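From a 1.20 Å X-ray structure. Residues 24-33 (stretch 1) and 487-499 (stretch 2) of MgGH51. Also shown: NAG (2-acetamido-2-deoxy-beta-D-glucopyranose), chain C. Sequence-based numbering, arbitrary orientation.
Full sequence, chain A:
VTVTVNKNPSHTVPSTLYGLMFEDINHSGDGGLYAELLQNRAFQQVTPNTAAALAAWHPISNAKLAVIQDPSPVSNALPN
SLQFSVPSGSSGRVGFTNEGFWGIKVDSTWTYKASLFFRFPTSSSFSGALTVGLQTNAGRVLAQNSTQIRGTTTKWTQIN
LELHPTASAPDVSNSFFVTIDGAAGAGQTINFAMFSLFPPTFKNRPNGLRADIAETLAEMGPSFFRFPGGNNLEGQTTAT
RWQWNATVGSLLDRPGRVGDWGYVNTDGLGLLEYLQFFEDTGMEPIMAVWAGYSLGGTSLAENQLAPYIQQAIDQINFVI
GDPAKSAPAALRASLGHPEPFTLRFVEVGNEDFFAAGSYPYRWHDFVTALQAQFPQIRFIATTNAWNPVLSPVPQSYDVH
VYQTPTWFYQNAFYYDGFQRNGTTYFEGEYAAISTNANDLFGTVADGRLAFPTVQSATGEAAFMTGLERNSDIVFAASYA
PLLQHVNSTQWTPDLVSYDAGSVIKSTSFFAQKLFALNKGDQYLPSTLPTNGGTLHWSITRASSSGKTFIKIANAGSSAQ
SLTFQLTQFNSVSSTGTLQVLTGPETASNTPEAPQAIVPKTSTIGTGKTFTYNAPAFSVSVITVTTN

Stretch 1 24-33: DINHSGDGGL
Stretch 2 (487-499) NSTQWTPDLVSYD

Contact between residues 24-33 and 487-499 of MgGH51, two segments of one chain that meet across at least 461 residues of sequence and bury 449 Å² between them. Stretch 1 is loop or turn leading into a helix that includes L33; stretch 2 is an irregular loop that becomes a strand at V496-Y498. The backbones come nearest at N26 and T489, with CA atoms 4.5 Å apart; the spacing widens to 9.1 Å between the CA atoms of S28 and S497 and is 8.0 Å between those of G32 and Y498, where the tyrosine side chain spans the gap.

D24 (phi/psi -80/102, chi1 t) makes no contact with stretch 2 but braces the turn that does: its carboxylate accepts G29 N at OD1 (3.0 Å) and D30 N at OD2 (2.9 Å). An ideal CB on G29 would lie 2.2 Å from D24 OD2, so the lack of a side chain there lets the carboxylate approach. I25 is extended (-143/147; chi1 t, chi2 t); its CD1 packs 3.9 Å from W491 CB, an apolar contact near the start of the indole side chain, whose end leads away. I25 O accepts S28 N at 2.9 Å, closing a tight turn.

N26, with 114 Å² covered, is the centre of the contact. Its backbone is left-handed (56/31) and its side chain (chi1 m, chi2 -47°) reaches into the bend of stretch 2, where OD1 accepts two successive amides, Q490 N at 2.8 Å and W491 N at 3.0 Å. Q490 (chi1 m, chi2 p, chi3 49°) returns the interaction: its OE1 accepts N26 N at 2.8 Å, so main chain and side chain are exchanged in both directions. N26 CA also makes a CA-H...O contact with S488 O (3.3 Å), and N26 ND2 lies 3.0 Å from D494 OD1. The cis peptide before P493 lies between W491 and D494, both of which approach N26.

H27 is left-handed too (52/45; chi1 m, chi2 -77°). S488 OG sits at its ring edge, 3.1 Å from CD2, and accepts Q490 NE2 at 3.2 Å. H27 ND1 donates to D30 O (2.7 Å), fixing the ring within stretch 1. The carbonyl of H27 takes the hydroxyl proton of Y498: OH to O is 2.7 Å, with H27 O near the plane of the tyrosine ring at its edge.

S28 (-75/-25, chi1 p) brings its CA to 3.1 Å from Y498 OH, and its carbonyl O accepts L33 N at 2.8 Å across the wider pi-type turn; G32 N to G29 O, 2.9 Å, adds a second bond. G31 (92/-3) has backbone angles that call for glycine, and its O lies 3.5 Å from Y498 CE1. G32 CA is 3.5 Å from Y498 OH; an ideal CB on G32 would clash with that OH at 2.5 Å. The CA-to-CB bond of Y498 (-165/161; chi1 p, chi2 87°) points toward stretch 1, and the hydroxyl ends beside H27 O, S28 CA and G32 CA. At the other end of stretch 2, N487 ND2 is bonded to NAG C1 (1.4 Å), outside the contact.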

ATOM      1  N   ASP A  24      -1.823  -3.796  -4.489  1.00 10.35           N
ATOM      2  CA  ASP A  24      -2.986  -4.395  -3.815  1.00  9.95           C
ATOM      3  C   ASP A  24      -2.672  -5.883  -3.636  1.00 10.24           C
ATOM      4  O   ASP A  24      -2.713  -6.688  -4.597  1.00 10.46           O
ATOM      5  CB  ASP A  24      -4.268  -4.164  -4.630  1.00 10.23           C
ATOM      6  CG  ASP A  24      -5.483  -4.234  -3.767  1.00 10.41           C
ATOM      7  OD1 ASP A  24      -5.484  -4.971  -2.735  1.00 10.76           O
ATOM      8  OD2 ASP A  24      -6.499  -3.510  -4.089  1.00 11.49           O
ATOM      9  N   ILE A  25      -2.285  -6.251  -2.414  1.00 10.33           N
ATOM     10  CA  ILE A  25      -1.958  -7.620  -1.998  1.00 11.27           C
ATOM     11  C   ILE A  25      -2.497  -7.721  -0.563  1.00 10.22           C
ATOM     12  O   ILE A  25      -2.488  -6.727   0.180  1.00 10.62           O
ATOM     13  CB  ILE A  25      -0.435  -7.888  -2.049  1.00 10.84           C
ATOM     14  CG1 ILE A  25      -0.070  -9.347  -1.716  1.00 11.46           C
ATOM     15  CG2 ILE A  25       0.349  -6.911  -1.204  1.00 11.32           C
ATOM     16  CD1 ILE A  25       1.399  -9.661  -1.877  1.00 11.65           C
ATOM     17  N   ASN A  26      -2.962  -8.884  -0.149  1.00 10.42           N
ATOM     18  CA  ASN A  26      -3.508  -9.028   1.195  1.00 11.21           C
ATOM     19  C   ASN A  26      -4.654  -8.032   1.455  1.00 10.62           C
ATOM     20  O   ASN A  26      -4.878  -7.574   2.583  1.00 11.00           O
ATOM     21  CB  ASN A  26      -2.464  -8.849   2.298  1.00 10.67           C
ATOM     22  CG  ASN A  26      -1.177  -9.596   2.115  1.00 10.60           C
ATOM     23  OD1 ASN A  26      -1.188 -10.787   1.785  1.00 11.32           O
ATOM     24  ND2 ASN A  26      -0.054  -8.907   2.389  1.00 11.39           N
ATOM     25  N   HIS A  27      -5.406  -7.679   0.395  1.00 10.86           N
ATOM     26  CA  HIS A  27      -6.469  -6.670   0.526  1.00 10.90           C
ATOM     27  C   HIS A  27      -5.921  -5.377   1.170  1.00 10.65           C
ATOM     28  O   HIS A  27      -6.582  -4.716   1.944  1.00 11.60           O
ATOM     29  CB  HIS A  27      -7.671  -7.236   1.274  1.00 10.92           C
ATOM     30  CG  HIS A  27      -8.529  -8.071   0.390  1.00 11.78           C
ATOM     31  ND1 HIS A  27      -9.392  -7.533  -0.529  1.00 13.39           N
ATOM     32  CD2 HIS A  27      -8.554  -9.402   0.189  1.00 13.17           C
ATOM     33  CE1 HIS A  27      -9.954  -8.500  -1.214  1.00 14.88           C
ATOM     34  NE2 HIS A  27      -9.462  -9.651  -0.767  1.00 15.46           N
ATOM     35  N   SER A  28      -4.761  -4.977   0.684  1.00 10.75           N
ATOM     36  CA  SER A  28      -4.132  -3.681   1.036  1.00 11.17           C
ATOM     37  C   SER A  28      -4.796  -2.497   0.354  1.00 10.29           C
ATOM     38  O   SER A  28      -4.655  -1.363   0.872  1.00 10.52           O
ATOM     39  CB  SER A  28      -2.682  -3.673   0.685  1.00 10.86           C
ATOM     40  OG  SER A  28      -2.546  -3.845  -0.714  1.00 10.89           O
ATOM     41  N   GLY A  29      -5.448  -2.706  -0.779  1.00 10.12           N
ATOM     42  CA  GLY A  29      -6.151  -1.621  -1.497  1.00 10.32           C
ATOM     43  C   GLY A  29      -7.628  -1.758  -1.209  1.00 10.49           C
ATOM     44  O   GLY A  29      -8.146  -1.192  -0.241  1.00 10.45           O
ATOM     45  N   ASP A  30      -8.307  -2.567  -2.023  1.00 10.33           N
ATOM     46  CA  ASP A  30      -9.669  -2.978  -1.702  1.00 10.50           C
ATOM     47  C   ASP A  30      -9.705  -3.743  -0.386  1.00 11.21           C
ATOM     48  O   ASP A  30      -9.041  -4.814  -0.314  1.00 12.61           O
ATOM     49  CB  ASP A  30     -10.231  -3.818  -2.828  1.00 10.86           C
ATOM     50  CG  ASP A  30     -10.534  -3.047  -4.079  1.00 11.52           C
ATOM     51  OD1 ASP A  30     -11.113  -1.980  -4.061  1.00 12.33           O
ATOM     52  OD2 ASP A  30     -10.113  -3.479  -5.126  1.00 18.72           O
ATOM     53  N   GLY A  31     -10.422  -3.250   0.607  1.00 10.87           N
ATOM     54  CA  GLY A  31     -10.402  -3.827   1.912  1.00 11.73           C
ATOM     55  C   GLY A  31      -9.385  -3.263   2.894  1.00 11.05           C
ATOM     56  O   GLY A  31      -9.371  -3.671   4.065  1.00 11.56           O
ATOM     57  N   GLY A  32      -8.570  -2.330   2.403  1.00 10.96           N
ATOM     58  CA  GLY A  32      -7.429  -1.820   3.177  1.00 10.82           C
ATOM     59  C   GLY A  32      -7.342  -0.324   3.140  1.00 10.82           C
ATOM     60  O   GLY A  32      -8.156   0.405   3.740  1.00 10.97           O
ATOM     61  N   LEU A  33      -6.332   0.175   2.429  1.00 10.39           N
ATOM     62  CA  LEU A  33      -6.118   1.660   2.346  1.00 10.54           C
ATOM     63  C   LEU A  33      -7.325   2.357   1.704  1.00 10.20           C
ATOM     64  O   LEU A  33      -7.624   3.491   2.073  1.00 11.15           O
ATOM     65  CB  LEU A  33      -4.811   1.907   1.604  1.00 10.93           C
ATOM     66  CG  LEU A  33      -4.419   3.371   1.431  1.00 11.04           C
ATOM     67  CD1 LEU A  33      -4.129   4.026   2.770  1.00 12.50           C
ATOM     68  CD2 LEU A  33      -3.174   3.436   0.554  1.00 12.81           C
ATOM     69  N   ASN A 487      -7.538 -11.030   7.842  1.00 12.43           N
ATOM     70  CA  ASN A 487      -8.546 -12.018   7.451  1.00 12.92           C
ATOM     71  C   ASN A 487      -8.426 -12.452   6.012  1.00 13.48           C
ATOM     72  O   ASN A 487      -9.213 -13.332   5.575  1.00 15.02           O
ATOM     73  CB  ASN A 487      -9.965 -11.528   7.740  1.00 13.57           C
ATOM     74  CG  ASN A 487     -10.175 -11.179   9.185  1.00 13.93           C
ATOM     75  OD1 ASN A 487     -10.374 -10.032   9.562  1.00 14.74           O
ATOM     76  ND2 ASN A 487     -10.109 -12.202  10.041  1.00 16.49           N
ATOM     77  N   SER A 488      -7.501 -11.912   5.222  1.00 13.28           N
ATOM     78  CA  SER A 488      -7.303 -12.337   3.826  1.00 13.43           C
ATOM     79  C   SER A 488      -5.875 -12.028   3.400  1.00 12.82           C
ATOM     80  O   SER A 488      -5.576 -10.982   2.850  1.00 15.45           O
ATOM     81  CB  SER A 488      -8.293 -11.683   2.910  1.00 14.75           C
ATOM     82  OG  SER A 488      -8.087 -12.150   1.562  1.00 17.74           O
ATOM     83  N   THR A 489      -5.007 -12.998   3.698  1.00 13.71           N
ATOM     84  CA  THR A 489      -3.561 -12.901   3.521  1.00 13.31           C
ATOM     85  C   THR A 489      -3.025 -13.856   2.456  1.00 12.94           C
ATOM     86  O   THR A 489      -3.342 -15.060   2.524  1.00 15.68           O
ATOM     87  CB  THR A 489      -2.888 -13.171   4.866  1.00 15.32           C
ATOM     88  OG1 THR A 489      -3.243 -12.122   5.792  1.00 17.50           O
ATOM     89  CG2 THR A 489      -1.388 -13.215   4.728  1.00 16.73           C
ATOM     90  N   GLN A 490      -2.261 -13.322   1.526  1.00 11.75           N
ATOM     91  CA  GLN A 490      -1.543 -14.098   0.507  1.00 13.15           C
ATOM     92  C   GLN A 490      -0.014 -14.129   0.702  1.00 12.20           C
ATOM     93  O   GLN A 490       0.627 -14.957   0.098  1.00 15.13           O
ATOM     94  CB  GLN A 490      -1.893 -13.658  -0.894  1.00 13.47           C
ATOM     95  CG  GLN A 490      -3.391 -13.711  -1.212  1.00 12.82           C
ATOM     96  CD  GLN A 490      -4.221 -12.582  -0.653  1.00 12.46           C
ATOM     97  OE1 GLN A 490      -3.810 -11.440  -0.836  1.00 13.57           O
ATOM     98  NE2 GLN A 490      -5.361 -12.915  -0.016  1.00 15.24           N
ATOM     99  N   TRP A 491       0.503 -13.283   1.564  1.00 12.45           N
ATOM    100  CA  TRP A 491       1.959 -13.191   1.788  1.00 12.00           C
ATOM    101  C   TRP A 491       2.223 -12.684   3.209  1.00 11.30           C
ATOM    102  O   TRP A 491       1.516 -11.734   3.600  1.00 12.45           O
ATOM    103  CB  TRP A 491       2.604 -12.244   0.800  1.00 11.99           C
ATOM    104  CG  TRP A 491       4.087 -12.095   0.865  1.00 12.02           C
ATOM    105  CD1 TRP A 491       4.823 -11.421   1.777  1.00 11.89           C
ATOM    106  CD2 TRP A 491       5.053 -12.712  -0.014  1.00 15.06           C
ATOM    107  NE1 TRP A 491       6.150 -11.474   1.491  1.00 12.30           N
ATOM    108  CE2 TRP A 491       6.324 -12.281   0.396  1.00 14.77           C
ATOM    109  CE3 TRP A 491       4.972 -13.653  -1.047  1.00 15.89           C
ATOM    110  CZ2 TRP A 491       7.509 -12.665  -0.261  1.00 16.92           C
ATOM    111  CZ3 TRP A 491       6.124 -14.056  -1.719  1.00 17.19           C
ATOM    112  CH2 TRP A 491       7.364 -13.563  -1.289  1.00 17.66           C
ATOM    113  N   THR A 492       3.174 -13.258   3.919  1.00 11.77           N
ATOM    114  CA  THR A 492       3.671 -12.739   5.191  1.00 11.57           C
ATOM    115  C   THR A 492       5.187 -12.770   5.117  1.00 12.15           C
ATOM    116  O   THR A 492       5.775 -13.528   4.349  1.00 12.19           O
ATOM    117  CB  THR A 492       3.184 -13.574   6.371  1.00 13.06           C
ATOM    118  OG1 THR A 492       3.788 -14.887   6.334  1.00 14.15           O
ATOM    119  CG2 THR A 492       1.671 -13.724   6.393  1.00 14.37           C
ATOM    120  N   PRO A 493       5.880 -12.051   6.007  1.00 11.38           N
ATOM    121  CA  PRO A 493       5.344 -11.029   6.897  1.00 11.65           C
ATOM    122  C   PRO A 493       5.109  -9.697   6.164  1.00 11.17           C
ATOM    123  O   PRO A 493       5.618  -9.469   5.075  1.00 12.31           O
ATOM    124  CB  PRO A 493       6.479 -10.883   7.923  1.00 12.01           C
ATOM    125  CG  PRO A 493       7.720 -11.069   7.112  1.00 12.23           C
ATOM    126  CD  PRO A 493       7.329 -12.142   6.103  1.00 12.11           C
ATOM    127  N   ASP A 494       4.313  -8.844   6.793  1.00 10.83           N
ATOM    128  CA  ASP A 494       3.918  -7.540   6.250  1.00 10.98           C
ATOM    129  C   ASP A 494       4.180  -6.416   7.240  1.00 10.08           C
ATOM    130  O   ASP A 494       4.151  -6.666   8.457  1.00 11.25           O
ATOM    131  CB  ASP A 494       2.442  -7.613   5.848  1.00 11.30           C
ATOM    132  CG  ASP A 494       2.177  -8.754   4.911  1.00 11.13           C
ATOM    133  OD1 ASP A 494       2.585  -8.698   3.755  1.00 11.57           O
ATOM    134  OD2 ASP A 494       1.570  -9.804   5.423  1.00 11.55           O
ATOM    135  N   LEU A 495       4.386  -5.201   6.742  1.00 10.51           N
ATOM    136  CA  LEU A 495       4.800  -4.120   7.641  1.00 10.50           C
ATOM    137  C   LEU A 495       3.714  -3.658   8.635  1.00 10.55           C
ATOM    138  O   LEU A 495       4.033  -3.405   9.800  1.00 10.97           O
ATOM    139  CB  LEU A 495       5.325  -2.913   6.821  1.00 10.60           C
ATOM    140  CG  LEU A 495       6.215  -1.984   7.613  1.00 10.81           C
ATOM    141  CD1 LEU A 495       7.561  -2.627   7.907  1.00 11.62           C
ATOM    142  CD2 LEU A 495       6.439  -0.680   6.864  1.00 12.59           C
ATOM    143  N   VAL A 496       2.507  -3.513   8.136  1.00 10.72           N
ATOM    144  CA  VAL A 496       1.367  -3.031   8.930  1.00 10.71           C
ATOM    145  C   VAL A 496       0.194  -3.949   8.666  1.00 10.57           C
ATOM    146  O   VAL A 496      -0.136  -4.195   7.502  1.00 11.31           O
ATOM    147  CB  VAL A 496       1.053  -1.575   8.544  1.00 11.44           C
ATOM    148  CG1 VAL A 496      -0.214  -1.073   9.264  1.00 13.12           C
ATOM    149  CG2 VAL A 496       2.232  -0.657   8.843  1.00 12.18           C
ATOM    150  N   SER A 497      -0.456  -4.426   9.740  1.00 10.97           N
ATOM    151  CA  SER A 497      -1.590  -5.331   9.605  1.00 11.64           C
ATOM    152  C   SER A 497      -2.837  -4.679  10.163  1.00 10.99           C
ATOM    153  O   SER A 497      -2.738  -3.709  10.912  1.00 11.99           O
ATOM    154  CB  SER A 497      -1.282  -6.671  10.285  1.00 12.01           C
ATOM    155  OG  SER A 497      -0.065  -7.222   9.801  1.00 12.81           O
ATOM    156  N   TYR A 498      -4.002  -5.215   9.830  1.00 10.85           N
ATOM    157  CA  TYR A 498      -5.256  -4.633  10.340  1.00 11.40           C
ATOM    158  C   TYR A 498      -6.371  -5.627  10.126  1.00 11.39           C
ATOM    159  O   TYR A 498      -6.286  -6.551   9.312  1.00 11.96           O
ATOM    160  CB  TYR A 498      -5.600  -3.305   9.617  1.00 12.06           C
ATOM    161  CG  TYR A 498      -5.495  -3.424   8.114  1.00 11.22           C
ATOM    162  CD1 TYR A 498      -6.550  -3.851   7.329  1.00 12.06           C
ATOM    163  CD2 TYR A 498      -4.277  -3.224   7.485  1.00 11.54           C
ATOM    164  CE1 TYR A 498      -6.405  -4.044   5.964  1.00 11.77           C
ATOM    165  CE2 TYR A 498      -4.123  -3.470   6.138  1.00 12.35           C
ATOM    166  CZ  TYR A 498      -5.170  -3.876   5.369  1.00 11.56           C
ATOM    167  OH  TYR A 498      -4.953  -4.120   4.036  1.00 13.27           O
ATOM    168  N   ASP A 499      -7.446  -5.414  10.873  1.00 12.72           N
ATOM    169  CA  ASP A 499      -8.744  -6.019  10.536  1.00 13.83           C
ATOM    170  C   ASP A 499      -9.718  -4.871  10.213  1.00 12.21           C
ATOM    171  O   ASP A 499      -9.284  -3.745   9.923  1.00 12.69           O
ATOM    172  CB  ASP A 499      -9.238  -6.933  11.672  1.00 14.16           C
ATOM    173  CG  ASP A 499      -9.617  -6.227  12.931  1.00 15.88           C
ATOM    174  OD1 ASP A 499      -9.540  -4.983  13.024  1.00 15.13           O
ATOM    175  OD2 ASP A 499     -10.034  -6.955  13.844  1.00 23.08           O
TER
HETATM  176  C1  NAG C   1     -10.288 -12.002  11.437  1.00 17.19           C
HETATM  177  C2  NAG C   1     -11.376 -12.959  11.989  1.00 18.29           C
HETATM  178  C3  NAG C   1     -11.424 -12.955  13.513  1.00 20.17           C
HETATM  179  C4  NAG C   1     -10.010 -13.125  14.107  1.00 23.51           C
HETATM  180  C5  NAG C   1      -9.133 -12.097  13.512  1.00 20.87           C
HETATM  181  C6  NAG C   1      -7.675 -12.058  14.069  1.00 22.74           C
HETATM  182  C7  NAG C   1     -13.280 -13.457  10.539  1.00 23.02           C
HETATM  183  C8  NAG C   1     -14.595 -12.907  10.096  1.00 26.82           C
HETATM  184  N2  NAG C   1     -12.675 -12.625  11.380  1.00 19.67           N
HETATM  185  O3  NAG C   1     -12.286 -14.011  13.950  1.00 23.04           O
HETATM  186  O4  NAG C   1     -10.173 -12.953  15.540  1.00 25.47           O
HETATM  187  O5  NAG C   1      -9.075 -12.294  12.095  1.00 19.21           O
HETATM  188  O6  NAG C   1      -7.140 -13.338  13.830  1.00 28.76           O
HETATM  189  O7  NAG C   1     -12.897 -14.568  10.201  1.00 30.82           O